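Local atomic coordinates of iron transport multicopper oxidase FET3 (Saccharomyces cerevisiae, PDB entry 1ZPU), a protein that oxidises ferrous iron to ferric iron with four copper ions and molecular oxygen, feeding high-affinity iron uptake through the permease FTR1, and also oxidises cuprous ions. Residues 170-175 with 272-277; 135-140 with 250-255; 192-195 with 200-203. One frame throughout, in Å; residues are numbered along the deposited sequence.

Overall arrangement
Three contacts join the two sheets of the second plastocyanin-like domain. From the N terminus the chain passes 135-140, then 170-175, both on neighbouring strands of the six-stranded sheet, and reaches 192-195 in that sheet before turning over at once to 200-203 in the five-stranded one. Interaction 3 is thus a short closure across the sandwich, enclosed by both longer ones. Segment 250-255 then returns to 135-140 and closes interaction 2, and 272-277 returns to 170-175 and closes interaction 1, so these two loops cross. Strands 250-256 and 271-277 are neighbours in their sheet. Gln-254 and Gln-201 are hydrogen-bonded to each other, linking interactions 2 and 3.

Interaction 1: residues 170-175 with 272-277; sequences LIVNNT and ATSYMV. With NAG (2-acetamido-2-deoxy-beta-D-glucopyranose), chain G.
Leu-170 and Val-172 face Ala-272 and Ser-274 with the two strands running in the same sense, and the gap widens along them: the CA atoms of Leu-170 and Ala-272 are 6.6 Å apart, those of Val-172 and Ser-274 8.4 Å. No hydrogen bond spans the pair. Beyond Val-172 the chain turns back through a type I' beta turn, closed by bonds from Val-172 N to Thr-175 O and from Thr-175 N to Val-172 O, each 2.9 Å long. Asn-173 and Asn-174 occupy its two corners with positive phi. Contact between the segments rests on two pairs of side chains. Leu-170 meets Ala-272 through the beta carbons, CB to CB 4.4 Å. One step on, a single branch of Val-172 does the touching, its CG2 lying 3.6 Å from Ser-274 OG, a hydroxyl whose hydrogen bond is made with Leu-178 N. These are facing layers of a cupredoxin beta-sandwich, the second plastocyanin-like domain of the oxidase: strand 169-172 edges the six-stranded sheet, and strand 271-277 belongs to the five-stranded one. Leu-170 and Val-172 also pack on Gln-254 of the neighbouring strand. Outside the sandwich the turn bears an N-linked glycan. Asn-173 ND2 is bonded to C1 of the NAG of chain G at 1.5 Å, while its OD1 pairs with Ser-138 N. With CG beside the backbone N and anti to the carbonyl carbon (chi1 -85°), the amide reaches towards strand 133-142, and the sugar is hydrogen-bonded to Asp-35 OD2.

Interaction 2: residues 135-140 with 250-255; sequences LSLSLS and FAIMQK. With NAG (2-acetamido-2-deoxy-beta-D-glucopyranose), chain G; NAG (2-acetamido-2-deoxy-beta-D-glucopyranose), chain B; NAG (2-acetamido-2-deoxy-beta-D-glucopyranose), chain L.
Leu-137, Leu-139, Ile-252 and Gln-254 are interior residues of a cupredoxin sandwich, projecting from strand 133-142 of one sheet and strand 250-256 of the other in the second domain. The short axes approach to 9.3 Å with their directions 29° apart, too far for backbone pairing, so side chains alone bridge the gap. Between Leu-137 and Ile-252 the meeting is methyl to methyl, CD1 to CG2 at 4.5 Å. Leu-139 and Gln-254 run alongside each other, pointing opposite ways, so that the amide nitrogen NE2 lies against the leucine's CB and CD2, 3.8 Å from each. From a CG tucked in over the backbone (chi1 75°), the glutamine chain stretches out and carries its amide across to Leu-139. On the outer face of strand 133-142, Ser-136 OG donates a 2.6 Å hydrogen bond to O7 of the NAG of chain B, the second sugar of the Asn-173 glycan, whereas Leu-137 reaches inward. At the far end of the contact, the tip of the Lys-255 side chain touches another glycan, with CE 3.4 Å from O5 of the NAG of chain L. A primary amide buried among leucine carbons needs polar partners, and Gln-254 NE2 finds two, Gln-201 OE1 and Ile-171 O; one nitrogen thereby bonds to its own sheet and to the sheet across the sandwich.

Interaction 3: residues 192-195 with 200-203; sequences IVNV and SQYF
Ile-192 lies against the ring of Phe-203 with two of its carbons: CG2 stands 4.3 Å above the centre of one face, while CD1 touches CE2 at 3.7 Å. With CG anti to the backbone N (chi1 180°), the phenylalanine holds its ring out into the gap, one face turned to the isoleucine that reaches it from the facing strand. Two residues along, Asn-194 and Gln-201 cross at a slant, their amide planes 69° apart. Here Asn-194 ND2 comes 4.1 Å from Gln-201 CG, a packing contact, and no hydrogen bond links the two segments. Other partners fix both amides. Gln-201 OE1 accepts from Gln-254 NE2 of strand 250-256. Asn-194 OD1 accepts from Gly-196 N, forming an Asx turn at the strand's end, and its ND2 bonds to Ile-230 O and weakly to Val-199 O. Farther out, Ser-200 OG pairs with Tyr-229 OH, and Val-193 and Val-195 rest on Thr-101 and Trp-103 of strand 100-105, in the first plastocyanin-like domain. The Asn-194 side chain is about 8 Å from that of the type 3 copper ligand His-464. Two strands facing each other through side chains, joined by a short loop that carries the chain from one sheet to the other, make a beta-arch within the cupredoxin sandwich.

Interaction 1: residues 170-175 with 272-277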
loop_
_atom_site.group_PDB
_atom_site.type_symbol
_atom_site.label_atom_id
_atom_site.label_comp_id
_atom_site.label_asym_id
_atom_site.label_seq_id
_atom_site.Cartn_x
_atom_site.Cartn_y
_atom_site.Cartn_z
ATOM N N LEU A 170 -9.883 -16.166 -0.526
ATOM C CA LEU A 170 -8.993 -15.491 -1.465
ATOM C C LEU A 170 -9.685 -15.305 -2.815
ATOM O O LEU A 170 -10.395 -16.196 -3.286
ATOM C CB LEU A 170 -7.694 -16.296 -1.655
ATOM C CG LEU A 170 -6.761 -16.366 -0.438
ATOM C CD1 LEU A 170 -5.476 -17.101 -0.746
ATOM C CD2 LEU A 170 -6.453 -14.964 0.063
ATOM N N ILE A 171 -9.467 -14.156 -3.440
ATOM C CA ILE A 171 -10.001 -13.886 -4.765
ATOM C C ILE A 171 -8.921 -13.418 -5.753
ATOM O O ILE A 171 -7.858 -12.950 -5.342
ATOM C CB ILE A 171 -11.174 -12.902 -4.687
ATOM C CG1 ILE A 171 -10.755 -11.617 -3.959
ATOM C CG2 ILE A 171 -12.343 -13.554 -3.985
ATOM C CD1 ILE A 171 -11.702 -10.499 -4.152
ATOM N N VAL A 172 -9.183 -13.624 -7.045
ATOM C CA VAL A 172 -8.366 -13.099 -8.152
ATOM C C VAL A 172 -9.278 -12.394 -9.127
ATOM O O VAL A 172 -10.346 -12.922 -9.463
ATOM C CB VAL A 172 -7.604 -14.193 -8.993
ATOM C CG1 VAL A 172 -6.145 -14.104 -8.777
ATOM C CG2 VAL A 172 -8.113 -15.614 -8.754
ATOM N N ASN A 173 -8.857 -11.217 -9.606
ATOM C CA ASN A 173 -9.678 -10.410 -10.533
ATOM C C ASN A 173 -11.126 -10.373 -10.114
ATOM O O ASN A 173 -12.002 -10.456 -10.939
ATOM C CB ASN A 173 -9.598 -10.937 -11.960
ATOM C CG ASN A 173 -8.422 -10.397 -12.702
ATOM O OD1 ASN A 173 -7.443 -9.931 -12.094
ATOM N ND2 ASN A 173 -8.502 -10.459 -14.037
ATOM N N ASN A 174 -11.362 -10.279 -8.813
ATOM C CA ASN A 174 -12.701 -10.176 -8.251
ATOM C C ASN A 174 -13.636 -11.357 -8.543
ATOM O O ASN A 174 -14.855 -11.177 -8.654
ATOM C CB ASN A 174 -13.346 -8.836 -8.626
ATOM C CG ASN A 174 -12.540 -7.645 -8.129
ATOM O OD1 ASN A 174 -12.533 -7.326 -6.945
ATOM N ND2 ASN A 174 -11.852 -6.988 -9.039
ATOM N N THR A 175 -13.066 -12.553 -8.665
ATOM C CA THR A 175 -13.820 -13.821 -8.520
ATOM C C THR A 175 -12.955 -14.879 -7.889
ATOM O O THR A 175 -11.869 -14.607 -7.397
ATOM C CB THR A 175 -14.244 -14.479 -9.847
ATOM O OG1 THR A 175 -13.345 -14.077 -10.880
ATOM C CG2 THR A 175 -15.657 -14.126 -10.202
ATOM N N ALA A 272 -6.418 -21.541 -2.812
ATOM C CA ALA A 272 -7.401 -21.413 -3.880
ATOM C C ALA A 272 -6.791 -21.724 -5.247
ATOM O O ALA A 272 -5.663 -21.322 -5.538
ATOM C CB ALA A 272 -7.976 -20.040 -3.877
ATOM N N THR A 273 -7.540 -22.451 -6.076
ATOM C CA THR A 273 -7.063 -22.880 -7.392
ATOM C C THR A 273 -7.771 -22.132 -8.517
ATOM O O THR A 273 -9.002 -22.066 -8.558
ATOM C CB THR A 273 -7.290 -24.406 -7.653
ATOM O OG1 THR A 273 -6.774 -25.202 -6.578
ATOM C CG2 THR A 273 -6.662 -24.833 -8.956
ATOM N N SER A 274 -6.978 -21.589 -9.432
ATOM C CA SER A 274 -7.474 -21.066 -10.699
ATOM C C SER A 274 -6.844 -21.835 -11.862
ATOM O O SER A 274 -6.037 -22.741 -11.648
ATOM C CB SER A 274 -7.190 -19.580 -10.831
ATOM O OG SER A 274 -8.255 -18.827 -10.282
ATOM N N TYR A 275 -7.214 -21.490 -13.091
ATOM C CA TYR A 275 -6.888 -22.349 -14.216
ATOM C C TYR A 275 -6.128 -21.682 -15.340
ATOM O O TYR A 275 -6.628 -20.780 -15.999
ATOM C CB TYR A 275 -8.154 -22.982 -14.794
ATOM C CG TYR A 275 -9.149 -23.364 -13.745
ATOM C CD1 TYR A 275 -10.391 -22.732 -13.685
ATOM C CD2 TYR A 275 -8.847 -24.341 -12.793
ATOM C CE1 TYR A 275 -11.308 -23.064 -12.720
ATOM C CE2 TYR A 275 -9.761 -24.680 -11.821
ATOM C CZ TYR A 275 -10.992 -24.030 -11.790
ATOM O OH TYR A 275 -11.919 -24.359 -10.827
ATOM N N MET A 276 -4.913 -22.164 -15.566
ATOM C CA MET A 276 -4.196 -21.871 -16.797
ATOM C C MET A 276 -4.612 -22.904 -17.858
ATOM O O MET A 276 -4.243 -24.089 -17.789
ATOM C CB MET A 276 -2.689 -21.876 -16.565
ATOM C CG MET A 276 -1.892 -21.368 -17.727
ATOM S SD MET A 276 -0.160 -21.309 -17.272
ATOM C CE MET A 276 0.628 -21.102 -18.865
ATOM N N VAL A 277 -5.401 -22.432 -18.822
ATOM C CA VAL A 277 -6.060 -23.298 -19.789
ATOM C C VAL A 277 -5.389 -23.274 -21.166
ATOM O O VAL A 277 -5.465 -22.285 -21.889
ATOM C CB VAL A 277 -7.564 -22.941 -19.938
ATOM C CG1 VAL A 277 -8.236 -23.892 -20.879
ATOM C CG2 VAL A 277 -8.274 -22.960 -18.593
HETATM C C1 NAG G . -7.472 -9.788 -14.806
HETATM C C2 NAG G . -7.454 -10.455 -16.185
HETATM C C3 NAG G . -6.515 -9.714 -17.130
HETATM C C4 NAG G . -6.755 -8.200 -17.150
HETATM C C5 NAG G . -6.823 -7.684 -15.728
HETATM C C6 NAG G . -7.317 -6.255 -15.792
HETATM C C7 NAG G . -7.755 -12.845 -16.618
HETATM C C8 NAG G . -7.120 -14.216 -16.697
HETATM N N2 NAG G . -7.062 -11.845 -16.073
HETATM O O3 NAG G . -6.713 -10.214 -18.423
HETATM O O4 NAG G . -5.668 -7.497 -17.730
HETATM O O5 NAG G . -7.758 -8.419 -14.985
HETATM O O6 NAG G . -7.307 -5.661 -14.517
HETATM O O7 NAG G . -8.892 -12.686 -17.056
#

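Interaction 2: residues 135-140 with 250-255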
loop_
_atom_site.group_PDB
_atom_site.type_symbol
_atom_site.label_atom_id
_atom_site.label_comp_id
_atom_site.label_asym_id
_atom_site.label_seq_id
_atom_site.Cartn_x
_atom_site.Cartn_y
_atom_site.Cartn_z
ATOM N N LEU A 135 -0.831 -9.210 -19.388
ATOM C CA LEU A 135 -2.045 -9.133 -18.561
ATOM C C LEU A 135 -1.672 -8.899 -17.102
ATOM O O LEU A 135 -0.494 -8.883 -16.742
ATOM C CB LEU A 135 -2.860 -10.426 -18.651
ATOM C CG LEU A 135 -2.323 -11.668 -17.934
ATOM C CD1 LEU A 135 -3.454 -12.614 -17.608
ATOM C CD2 LEU A 135 -1.271 -12.337 -18.768
ATOM N N SER A 136 -2.680 -8.744 -16.253
ATOM C CA SER A 136 -2.444 -8.656 -14.822
ATOM C C SER A 136 -3.346 -9.615 -14.072
ATOM O O SER A 136 -4.345 -10.086 -14.611
ATOM C CB SER A 136 -2.674 -7.237 -14.306
ATOM O OG SER A 136 -2.088 -6.261 -15.151
ATOM N N LEU A 137 -2.972 -9.916 -12.835
ATOM C CA LEU A 137 -3.847 -10.611 -11.931
ATOM C C LEU A 137 -3.871 -9.808 -10.649
ATOM O O LEU A 137 -2.807 -9.483 -10.106
ATOM C CB LEU A 137 -3.333 -12.007 -11.643
ATOM C CG LEU A 137 -3.117 -12.993 -12.780
ATOM C CD1 LEU A 137 -2.584 -14.263 -12.175
ATOM C CD2 LEU A 137 -4.397 -13.276 -13.533
ATOM N N SER A 138 -5.070 -9.472 -10.175
ATOM C CA SER A 138 -5.231 -8.765 -8.918
ATOM C C SER A 138 -5.614 -9.750 -7.832
ATOM O O SER A 138 -6.785 -10.129 -7.725
ATOM C CB SER A 138 -6.337 -7.717 -9.037
ATOM O OG SER A 138 -6.046 -6.738 -10.022
ATOM N N LEU A 139 -4.639 -10.168 -7.033
ATOM C CA LEU A 139 -4.896 -11.027 -5.890
ATOM C C LEU A 139 -5.430 -10.190 -4.724
ATOM O O LEU A 139 -5.006 -9.036 -4.512
ATOM C CB LEU A 139 -3.623 -11.749 -5.456
ATOM C CG LEU A 139 -2.632 -12.267 -6.505
ATOM C CD1 LEU A 139 -1.370 -12.847 -5.840
ATOM C CD2 LEU A 139 -3.285 -13.303 -7.362
ATOM N N SER A 140 -6.352 -10.778 -3.963
ATOM C CA SER A 140 -6.915 -10.120 -2.786
ATOM C C SER A 140 -7.551 -11.139 -1.863
ATOM O O SER A 140 -7.753 -12.264 -2.277
ATOM C CB SER A 140 -7.958 -9.082 -3.209
ATOM O OG SER A 140 -8.520 -8.468 -2.072
ATOM N N PHE A 250 -3.137 -26.351 -16.408
ATOM C CA PHE A 250 -2.313 -26.181 -15.219
ATOM C C PHE A 250 -2.960 -25.273 -14.185
ATOM O O PHE A 250 -3.708 -24.361 -14.520
ATOM C CB PHE A 250 -0.963 -25.616 -15.620
ATOM C CG PHE A 250 -0.176 -26.515 -16.505
ATOM C CD1 PHE A 250 -0.355 -26.490 -17.885
ATOM C CD2 PHE A 250 0.763 -27.390 -15.967
ATOM C CE1 PHE A 250 0.381 -27.313 -18.703
ATOM C CE2 PHE A 250 1.504 -28.211 -16.785
ATOM C CZ PHE A 250 1.310 -28.168 -18.154
ATOM N N ALA A 251 -2.655 -25.534 -12.925
ATOM C CA ALA A 251 -3.260 -24.799 -11.825
ATOM C C ALA A 251 -2.505 -23.502 -11.531
ATOM O O ALA A 251 -1.273 -23.511 -11.408
ATOM C CB ALA A 251 -3.289 -25.669 -10.601
ATOM N N ILE A 252 -3.241 -22.392 -11.462
ATOM C CA ILE A 252 -2.730 -21.119 -10.950
ATOM C C ILE A 252 -3.128 -21.093 -9.479
ATOM O O ILE A 252 -4.304 -21.166 -9.140
ATOM C CB ILE A 252 -3.360 -19.900 -11.674
ATOM C CG1 ILE A 252 -3.070 -19.923 -13.172
ATOM C CG2 ILE A 252 -2.875 -18.581 -11.055
ATOM C CD1 ILE A 252 -3.976 -19.010 -13.955
ATOM N N MET A 253 -2.141 -20.998 -8.603
ATOM C CA MET A 253 -2.355 -21.248 -7.187
ATOM C C MET A 253 -2.067 -20.028 -6.324
ATOM O O MET A 253 -1.017 -19.406 -6.450
ATOM C CB MET A 253 -1.451 -22.398 -6.773
ATOM C CG MET A 253 -2.014 -23.231 -5.648
ATOM S SD MET A 253 -3.301 -24.391 -6.140
ATOM C CE MET A 253 -3.160 -24.272 -7.898
ATOM N N GLN A 254 -3.012 -19.683 -5.462
ATOM C CA GLN A 254 -2.781 -18.660 -4.440
ATOM C C GLN A 254 -3.088 -19.211 -3.027
ATOM O O GLN A 254 -4.046 -19.974 -2.832
ATOM C CB GLN A 254 -3.515 -17.338 -4.771
ATOM C CG GLN A 254 -4.978 -17.326 -4.552
ATOM C CD GLN A 254 -5.700 -16.180 -5.287
ATOM O OE1 GLN A 254 -6.418 -16.419 -6.255
ATOM N NE2 GLN A 254 -5.547 -14.947 -4.800
ATOM N N LYS A 255 -2.258 -18.844 -2.055
ATOM C CA LYS A 255 -2.367 -19.419 -0.715
ATOM C C LYS A 255 -2.268 -18.339 0.355
ATOM O O LYS A 255 -1.434 -17.440 0.236
ATOM C CB LYS A 255 -1.248 -20.453 -0.527
ATOM C CG LYS A 255 -1.398 -21.339 0.683
ATOM C CD LYS A 255 -0.195 -22.248 0.844
ATOM C CE LYS A 255 -0.481 -23.413 1.777
ATOM N NZ LYS A 255 -1.456 -23.068 2.858
HETATM C C1 NAG G . -7.472 -9.788 -14.806
HETATM C C2 NAG G . -7.454 -10.455 -16.185
HETATM C C3 NAG G . -6.515 -9.714 -17.130
HETATM C C4 NAG G . -6.755 -8.200 -17.150
HETATM C C5 NAG G . -6.823 -7.684 -15.728
HETATM C C6 NAG G . -7.317 -6.255 -15.792
HETATM C C7 NAG G . -7.755 -12.845 -16.618
HETATM C C8 NAG G . -7.120 -14.216 -16.697
HETATM N N2 NAG G . -7.062 -11.845 -16.073
HETATM O O3 NAG G . -6.713 -10.214 -18.423
HETATM O O4 NAG G . -5.668 -7.497 -17.730
HETATM O O5 NAG G . -7.758 -8.419 -14.985
HETATM O O6 NAG G . -7.307 -5.661 -14.517
HETATM O O7 NAG G . -8.892 -12.686 -17.056
HETATM C C1 NAG B . -5.808 -7.127 -19.108
HETATM C C2 NAG B . -4.744 -6.078 -19.393
HETATM C C3 NAG B . -4.777 -5.680 -20.864
HETATM C C4 NAG B . -4.751 -6.871 -21.817
HETATM C C5 NAG B . -5.722 -7.951 -21.350
HETATM C C6 NAG B . -5.494 -9.256 -22.099
HETATM C C7 NAG B . -4.177 -4.551 -17.576
HETATM C C8 NAG B . -4.639 -3.384 -16.750
HETATM N N2 NAG B . -4.958 -4.881 -18.600
HETATM O O3 NAG B . -3.703 -4.811 -21.131
HETATM O O4 NAG B . -5.205 -6.419 -23.070
HETATM O O5 NAG B . -5.577 -8.220 -19.973
HETATM O O6 NAG B . -6.374 -10.229 -21.588
HETATM O O7 NAG B . -3.134 -5.153 -17.304
HETATM C C1 NAG L . -2.961 -26.139 0.814
HETATM C C2 NAG L . -3.442 -27.541 1.166
HETATM C C3 NAG L . -2.427 -28.364 1.970
HETATM C C4 NAG L . -1.103 -28.461 1.247
HETATM C C5 NAG L . -0.670 -27.013 1.022
HETATM C C6 NAG L . 0.656 -26.952 0.270
HETATM C C7 NAG L . -5.734 -28.248 1.603
HETATM C C8 NAG L . -5.897 -28.775 0.204
HETATM N N2 NAG L . -4.686 -27.461 1.886
HETATM O O3 NAG L . -2.870 -29.689 2.147
HETATM O O4 NAG L . -0.226 -29.209 2.070
HETATM O O5 NAG L . -1.650 -26.266 0.281
HETATM O O6 NAG L . 0.453 -27.396 -1.052
HETATM O O7 NAG L . -6.576 -28.566 2.443
#

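Interaction 3: residues 192-195 with 200-203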
loop_
_atom_site.group_PDB
_atom_site.type_symbol
_atom_site.label_atom_id
_atom_site.label_comp_id
_atom_site.label_asym_id
_atom_site.label_seq_id
_atom_site.Cartn_x
_atom_site.Cartn_y
_atom_site.Cartn_z
ATOM N N ILE A 192 1.502 -9.281 -11.389
ATOM C CA ILE A 192 0.822 -9.822 -10.219
ATOM C C ILE A 192 0.765 -8.746 -9.153
ATOM O O ILE A 192 1.807 -8.300 -8.683
ATOM C CB ILE A 192 1.506 -11.106 -9.678
ATOM C CG1 ILE A 192 1.799 -12.055 -10.822
ATOM C CG2 ILE A 192 0.601 -11.847 -8.728
ATOM C CD1 ILE A 192 2.985 -12.970 -10.570
ATOM N N VAL A 193 -0.447 -8.321 -8.791
ATOM C CA VAL A 193 -0.625 -7.257 -7.807
ATOM C C VAL A 193 -1.435 -7.760 -6.634
ATOM O O VAL A 193 -2.532 -8.304 -6.826
ATOM C CB VAL A 193 -1.373 -6.042 -8.406
ATOM C CG1 VAL A 193 -1.435 -4.909 -7.401
ATOM C CG2 VAL A 193 -0.719 -5.561 -9.705
ATOM N N ASN A 194 -0.924 -7.585 -5.420
ATOM C CA ASN A 194 -1.770 -7.850 -4.261
ATOM C C ASN A 194 -2.557 -6.606 -3.797
ATOM O O ASN A 194 -2.032 -5.758 -3.070
ATOM C CB ASN A 194 -0.991 -8.493 -3.124
ATOM C CG ASN A 194 -1.892 -8.908 -2.010
ATOM O OD1 ASN A 194 -3.057 -8.473 -1.961
ATOM N ND2 ASN A 194 -1.394 -9.744 -1.108
ATOM N N VAL A 195 -3.808 -6.497 -4.244
ATOM C CA VAL A 195 -4.655 -5.343 -3.914
ATOM C C VAL A 195 -5.500 -5.617 -2.667
ATOM O O VAL A 195 -6.565 -5.040 -2.483
ATOM C CB VAL A 195 -5.561 -5.002 -5.095
ATOM C CG1 VAL A 195 -4.724 -4.450 -6.271
ATOM C CG2 VAL A 195 -6.311 -6.241 -5.522
ATOM N N SER A 200 -1.011 -11.406 3.375
ATOM C CA SER A 200 0.001 -11.766 2.357
ATOM C C SER A 200 -0.382 -13.057 1.627
ATOM O O SER A 200 -1.052 -13.925 2.186
ATOM C CB SER A 200 1.356 -12.028 3.011
ATOM O OG SER A 200 1.876 -10.915 3.710
ATOM N N GLN A 201 0.064 -13.220 0.394
ATOM C CA GLN A 201 -0.263 -14.445 -0.323
ATOM C C GLN A 201 0.952 -15.076 -0.945
ATOM O O GLN A 201 1.860 -14.376 -1.410
ATOM C CB GLN A 201 -1.270 -14.169 -1.419
ATOM C CG GLN A 201 -2.613 -13.656 -0.925
ATOM C CD GLN A 201 -3.651 -13.694 -2.015
ATOM O OE1 GLN A 201 -3.580 -14.535 -2.919
ATOM N NE2 GLN A 201 -4.608 -12.791 -1.955
ATOM N N TYR A 202 0.979 -16.403 -0.965
ATOM C CA TYR A 202 1.950 -17.096 -1.792
ATOM C C TYR A 202 1.302 -17.309 -3.139
ATOM O O TYR A 202 0.094 -17.572 -3.228
ATOM C CB TYR A 202 2.350 -18.441 -1.208
ATOM C CG TYR A 202 2.899 -18.387 0.179
ATOM C CD1 TYR A 202 2.042 -18.466 1.272
ATOM C CD2 TYR A 202 4.276 -18.282 0.410
ATOM C CE1 TYR A 202 2.527 -18.432 2.559
ATOM C CE2 TYR A 202 4.784 -18.249 1.703
ATOM C CZ TYR A 202 3.897 -18.324 2.777
ATOM O OH TYR A 202 4.340 -18.285 4.085
ATOM N N PHE A 203 2.095 -17.185 -4.191
ATOM C CA PHE A 203 1.583 -17.345 -5.528
ATOM C C PHE A 203 2.506 -18.211 -6.353
ATOM O O PHE A 203 3.727 -18.013 -6.332
ATOM C CB PHE A 203 1.442 -15.990 -6.202
ATOM C CG PHE A 203 0.925 -16.070 -7.599
ATOM C CD1 PHE A 203 -0.444 -16.057 -7.840
ATOM C CD2 PHE A 203 1.806 -16.171 -8.677
ATOM C CE1 PHE A 203 -0.930 -16.129 -9.131
ATOM C CE2 PHE A 203 1.339 -16.252 -9.966
ATOM C CZ PHE A 203 -0.032 -16.240 -10.201
#